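Long-range contact in testis-expressed protein 101 (Mus musculus, PDB 7BPS), which acts in fertilization by controlling sperm binding to the zona pellucida and sperm migration into the oviduct, probably through the adhesion molecule ADAM3: residues 38-43 / 56-61. Residues are numbered along the deposited sequence; the frame is centred on the assembly and turned at random.
Sequences CQETVL and ASKSCV
Gln39 reaches over to Ser57 and Ser59 on the neighbouring antiparallel strand and shows how one amide can tie two strands together above their backbone pairing. Its CG sits between the backbone N and the carbonyl carbon (chi1 66°), and a bend at chi2 (85°) turns the amide across toward the partner strand. Gln39 NE2 donates within the amide plane to Ser57 OG at 2.8 Å. Its second bond in that plane, from Gln39 NE2 to Ser59 OG at 3.0 Å, is almost straight (176°). OE1 of Gln39 accepts from Thr41 OG1 at 2.6 Å, so three bonds fix the rotation of the amide. Val61 CG1 packs on the aliphatic part of Gln39, 4.0 Å from its CG. On the other face, Glu40 and Lys58 run side by side, with Glu40 CB 3.8 Å from Lys58 CG. The salt bridge between Glu40 OE2 and Lys58 NZ is long, and the position of OE2 is doubtful; Glu40 OE1 is bound by Asn86 and Tyr84, while Lys58 NZ is held by the carbonyls of Lys96, Asn94 and Trp25 and by Gln8 OE1. Backbone bonds pair Gln39 with Ser59 and Thr41 with Ser57. Cys38 and Cys60, a non-hydrogen-bonded pair on the Glu40 face, form disulfides with Cys7 of strand 6-16 and with Cys32, in the 37-46/52-61 β hairpin of a three-finger Ly6/uPAR domain.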
loop_
_atom_site.group_PDB
_atom_site.type_symbol
_atom_site.label_atom_id
_atom_site.label_comp_id
_atom_site.label_asym_id
_atom_site.label_seq_id
_atom_site.Cartn_x
_atom_site.Cartn_y
_atom_site.Cartn_z
ATOM N N CYS A 38 6.843 -0.068 -19.051
ATOM C CA CYS A 38 7.121 -0.575 -17.692
ATOM C C CYS A 38 6.321 0.212 -16.642
ATOM O O CYS A 38 6.024 1.405 -16.846
ATOM C CB CYS A 38 8.604 -0.451 -17.408
ATOM S SG CYS A 38 9.655 -1.180 -18.689
ATOM N N GLN A 39 6.029 -0.422 -15.511
ATOM C CA GLN A 39 5.564 0.279 -14.289
ATOM C C GLN A 39 6.251 -0.340 -13.071
ATOM O O GLN A 39 6.619 -1.550 -13.131
ATOM C CB GLN A 39 4.036 0.256 -14.184
ATOM C CG GLN A 39 3.441 -1.123 -13.981
ATOM C CD GLN A 39 3.401 -1.593 -12.543
ATOM O OE1 GLN A 39 3.459 -0.784 -11.607
ATOM N NE2 GLN A 39 3.279 -2.911 -12.369
ATOM N N GLU A 40 6.447 0.480 -12.034
ATOM C CA GLU A 40 6.798 0.033 -10.666
ATOM C C GLU A 40 5.819 0.747 -9.735
ATOM O O GLU A 40 5.742 1.994 -9.790
ATOM C CB GLU A 40 8.268 0.315 -10.352
ATOM C CG GLU A 40 8.657 1.765 -10.585
ATOM C CD GLU A 40 10.147 2.066 -10.615
ATOM O OE1 GLU A 40 10.474 3.268 -10.565
ATOM O OE2 GLU A 40 10.963 1.113 -10.670
ATOM N N THR A 41 5.028 -0.018 -8.990
ATOM C CA THR A 41 3.995 0.498 -8.065
ATOM C C THR A 41 4.158 -0.206 -6.728
ATOM O O THR A 41 4.192 -1.443 -6.719
ATOM C CB THR A 41 2.591 0.261 -8.614
ATOM O OG1 THR A 41 2.515 0.905 -9.886
ATOM C CG2 THR A 41 1.504 0.770 -7.690
ATOM N N VAL A 42 4.243 0.550 -5.643
ATOM C CA VAL A 42 4.287 -0.028 -4.276
ATOM C C VAL A 42 3.269 0.700 -3.420
ATOM O O VAL A 42 3.176 1.917 -3.548
ATOM C CB VAL A 42 5.706 0.055 -3.695
ATOM C CG1 VAL A 42 6.253 1.480 -3.663
ATOM C CG2 VAL A 42 5.771 -0.594 -2.338
ATOM N N LEU A 43 2.553 -0.035 -2.578
ATOM C CA LEU A 43 1.632 0.493 -1.545
ATOM C C LEU A 43 2.128 -0.013 -0.194
ATOM O O LEU A 43 2.412 -1.213 -0.088
ATOM C CB LEU A 43 0.214 -0.002 -1.836
ATOM C CG LEU A 43 -0.867 0.423 -0.847
ATOM C CD1 LEU A 43 -0.944 1.920 -0.672
ATOM C CD2 LEU A 43 -2.213 -0.093 -1.297
ATOM N N ALA A 56 4.097 -4.701 -3.660
ATOM C CA ALA A 56 5.077 -4.205 -4.649
ATOM C C ALA A 56 4.905 -4.955 -5.976
ATOM O O ALA A 56 5.050 -6.209 -6.016
ATOM C CB ALA A 56 6.487 -4.334 -4.116
ATOM N N SER A 57 4.627 -4.189 -7.028
ATOM C CA SER A 57 4.398 -4.675 -8.404
ATOM C C SER A 57 5.375 -4.013 -9.382
ATOM O O SER A 57 5.445 -2.781 -9.404
ATOM C CB SER A 57 2.998 -4.419 -8.825
ATOM O OG SER A 57 2.886 -4.684 -10.195
ATOM N N LYS A 58 6.078 -4.831 -10.167
ATOM C CA LYS A 58 6.790 -4.412 -11.396
ATOM C C LYS A 58 6.301 -5.285 -12.559
ATOM O O LYS A 58 6.148 -6.495 -12.372
ATOM C CB LYS A 58 8.294 -4.505 -11.185
ATOM C CG LYS A 58 8.848 -3.464 -10.228
ATOM C CD LYS A 58 10.340 -3.292 -10.356
ATOM C CE LYS A 58 10.915 -2.365 -9.303
ATOM N NZ LYS A 58 12.371 -2.179 -9.503
ATOM N N SER A 59 6.016 -4.676 -13.711
ATOM C CA SER A 59 5.477 -5.393 -14.891
ATOM C C SER A 59 5.545 -4.553 -16.169
ATOM O O SER A 59 5.780 -3.311 -16.135
ATOM C CB SER A 59 4.069 -5.878 -14.636
ATOM O OG SER A 59 3.136 -4.817 -14.645
ATOM N N CYS A 60 5.382 -5.269 -17.272
ATOM C CA CYS A 60 4.924 -4.750 -18.573
ATOM C C CYS A 60 3.474 -4.339 -18.413
ATOM O O CYS A 60 2.766 -5.017 -17.694
ATOM C CB CYS A 60 5.052 -5.819 -19.642
ATOM S SG CYS A 60 6.757 -6.404 -19.799
ATOM N N VAL A 61 3.067 -3.260 -19.065
ATOM C CA VAL A 61 1.653 -2.797 -19.020
ATOM C C VAL A 61 1.343 -2.087 -20.343
ATOM O O VAL A 61 2.281 -1.539 -20.950
ATOM C CB VAL A 61 1.443 -1.950 -17.748
ATOM C CG1 VAL A 61 2.264 -0.663 -17.782
ATOM C CG2 VAL A 61 -0.035 -1.686 -17.479
#